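Local coordinates for dephospho-CoA kinase (Mycobacterium paratuberculosis, PDB 6N39), which probably phosphorylates the 3'-hydroxyl of dephospho-CoA with ATP, the last step of coenzyme A biosynthesis, at residues 146-151 / 181-186. Residues are numbered along the deposited sequence; the frame is centred on the assembly and turned at random.
Sequences LRRLVE and LDNSGS
R148 reaches from helix 142-153 to the backbone of N183, just past the edge strand 179-182 of the parallel sheet. Its NH2 donates to the carbonyl O of N183 at 3.1 Å, with an N-H...O angle of 154° and the oxygen close to the guanidinium plane. NH1 adds a weak second bond to the same N183 O, so both terminal nitrogens share one carbonyl. The length of arginine bridges the gap, 10.6 Å between R148 CA and S184 CA, while bends at chi2 and chi3 turn the guanidinium edge to N183 O. With several N-H donors, the same group also serves the carbonyl of G19, through NE, in the predicted ATP-binding loop. R148 NH2 also lies 3.1 Å from N183 ND2, but both are donors and do not bond; N183 ND2 donates instead to A20 O, in that same loop. CG of N183, anti to the backbone N (chi1 -177°), carries the amide there. Asparagine suits this place because its short amide offers an N-H to A20 O, leaving its backbone O to R148. Next in the chain, the S184 hydroxyl can do two jobs: OG donates to D182 OD1 at 2.7 Å and accepts from D141 N, just before helix 142-153. Arginine and asparagine thus join this turn to carbonyls of the P-loop, consistent with a second-shell role in shaping the nucleotide site, and the guanidinium charge probably polarises the carbonyls it meets.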
loop_
_atom_site.group_PDB
_atom_site.type_symbol
_atom_site.label_atom_id
_atom_site.label_comp_id
_atom_site.label_asym_id
_atom_site.label_seq_id
_atom_site.Cartn_x
_atom_site.Cartn_y
_atom_site.Cartn_z
ATOM N N LEU A 146 -28.292 7.489 -1.426
ATOM C CA LEU A 146 -29.406 8.259 -0.887
ATOM C C LEU A 146 -30.641 7.393 -0.712
ATOM O O LEU A 146 -31.276 7.412 0.348
ATOM C CB LEU A 146 -29.720 9.436 -1.804
ATOM C CG LEU A 146 -28.872 10.678 -1.594
ATOM C CD1 LEU A 146 -29.142 11.669 -2.710
ATOM C CD2 LEU A 146 -29.189 11.278 -0.234
ATOM N N ARG A 147 -31.033 6.670 -1.769
ATOM C CA ARG A 147 -32.197 5.796 -1.666
ATOM C C ARG A 147 -32.034 4.818 -0.514
ATOM O O ARG A 147 -32.966 4.612 0.269
ATOM C CB ARG A 147 -32.426 5.051 -2.982
ATOM N N ARG A 148 -30.838 4.247 -0.360
ATOM C CA ARG A 148 -30.634 3.264 0.699
ATOM C C ARG A 148 -30.766 3.897 2.080
ATOM O O ARG A 148 -31.435 3.343 2.957
ATOM C CB ARG A 148 -29.279 2.575 0.526
ATOM C CG ARG A 148 -29.187 1.777 -0.776
ATOM C CD ARG A 148 -28.271 0.550 -0.670
ATOM N NE ARG A 148 -26.874 0.870 -0.910
ATOM C CZ ARG A 148 -26.103 0.306 -1.837
ATOM N NH1 ARG A 148 -26.568 -0.647 -2.642
ATOM N NH2 ARG A 148 -24.847 0.696 -1.948
ATOM N N LEU A 149 -30.184 5.082 2.278
ATOM C CA LEU A 149 -30.240 5.701 3.601
ATOM C C LEU A 149 -31.653 6.175 3.936
ATOM O O LEU A 149 -32.157 5.919 5.037
ATOM C CB LEU A 149 -29.243 6.856 3.690
ATOM C CG LEU A 149 -27.765 6.447 3.712
ATOM C CD1 LEU A 149 -26.905 7.679 3.576
ATOM C CD2 LEU A 149 -27.405 5.690 4.984
ATOM N N VAL A 150 -32.313 6.860 2.999
ATOM C CA VAL A 150 -33.646 7.396 3.269
ATOM C C VAL A 150 -34.651 6.263 3.439
ATOM O O VAL A 150 -35.338 6.174 4.462
ATOM C CB VAL A 150 -34.083 8.371 2.160
ATOM N N GLU A 151 -34.735 5.363 2.450
ATOM C CA GLU A 151 -35.809 4.380 2.408
ATOM C C GLU A 151 -35.516 3.113 3.209
ATOM O O GLU A 151 -36.458 2.392 3.550
ATOM C CB GLU A 151 -36.112 4.015 0.952
ATOM C CG GLU A 151 -36.415 5.222 0.069
ATOM C CD GLU A 151 -36.650 4.850 -1.387
ATOM O OE1 GLU A 151 -36.580 3.644 -1.721
ATOM O OE2 GLU A 151 -36.906 5.768 -2.197
ATOM N N LEU A 181 -14.253 -0.753 -5.360
ATOM C CA LEU A 181 -15.274 -1.772 -5.567
ATOM C C LEU A 181 -16.656 -1.125 -5.635
ATOM O O LEU A 181 -17.113 -0.514 -4.663
ATOM C CB LEU A 181 -15.168 -2.805 -4.445
ATOM C CG LEU A 181 -15.635 -4.216 -4.697
ATOM C CD1 LEU A 181 -15.038 -5.146 -3.662
ATOM C CD2 LEU A 181 -17.145 -4.209 -4.619
ATOM N N ASP A 182 -17.323 -1.277 -6.781
ATOM C CA ASP A 182 -18.576 -0.590 -7.065
ATOM C C ASP A 182 -19.742 -1.417 -6.535
ATOM O O ASP A 182 -19.940 -2.562 -6.953
ATOM C CB ASP A 182 -18.711 -0.344 -8.570
ATOM C CG ASP A 182 -19.943 0.497 -8.936
ATOM O OD1 ASP A 182 -20.803 0.768 -8.071
ATOM O OD2 ASP A 182 -20.054 0.891 -10.113
ATOM N N ASN A 183 -20.510 -0.838 -5.612
ATOM C CA ASN A 183 -21.681 -1.508 -5.059
ATOM C C ASN A 183 -22.948 -0.764 -5.465
ATOM O O ASN A 183 -23.817 -0.488 -4.632
ATOM C CB ASN A 183 -21.578 -1.621 -3.530
ATOM C CG ASN A 183 -22.752 -2.376 -2.907
ATOM O OD1 ASN A 183 -23.291 -3.307 -3.504
ATOM N ND2 ASN A 183 -23.165 -1.956 -1.715
ATOM N N SER A 184 -23.067 -0.434 -6.752
ATOM C CA SER A 184 -24.292 0.192 -7.237
ATOM C C SER A 184 -25.380 -0.815 -7.583
ATOM O O SER A 184 -26.523 -0.402 -7.800
ATOM C CB SER A 184 -24.005 1.058 -8.467
ATOM O OG SER A 184 -23.147 2.142 -8.155
ATOM N N GLY A 185 -25.066 -2.104 -7.638
ATOM C CA GLY A 185 -25.994 -3.129 -8.086
ATOM C C GLY A 185 -26.669 -3.872 -6.954
ATOM O O GLY A 185 -26.868 -3.339 -5.857
ATOM N N SER A 186 -27.016 -5.128 -7.218
ATOM C CA SER A 186 -27.777 -5.938 -6.283
ATOM C C SER A 186 -26.868 -6.530 -5.214
ATOM O O SER A 186 -25.647 -6.547 -5.365
ATOM C CB SER A 186 -28.491 -7.061 -7.030
ATOM O OG SER A 186 -27.547 -8.007 -7.531
#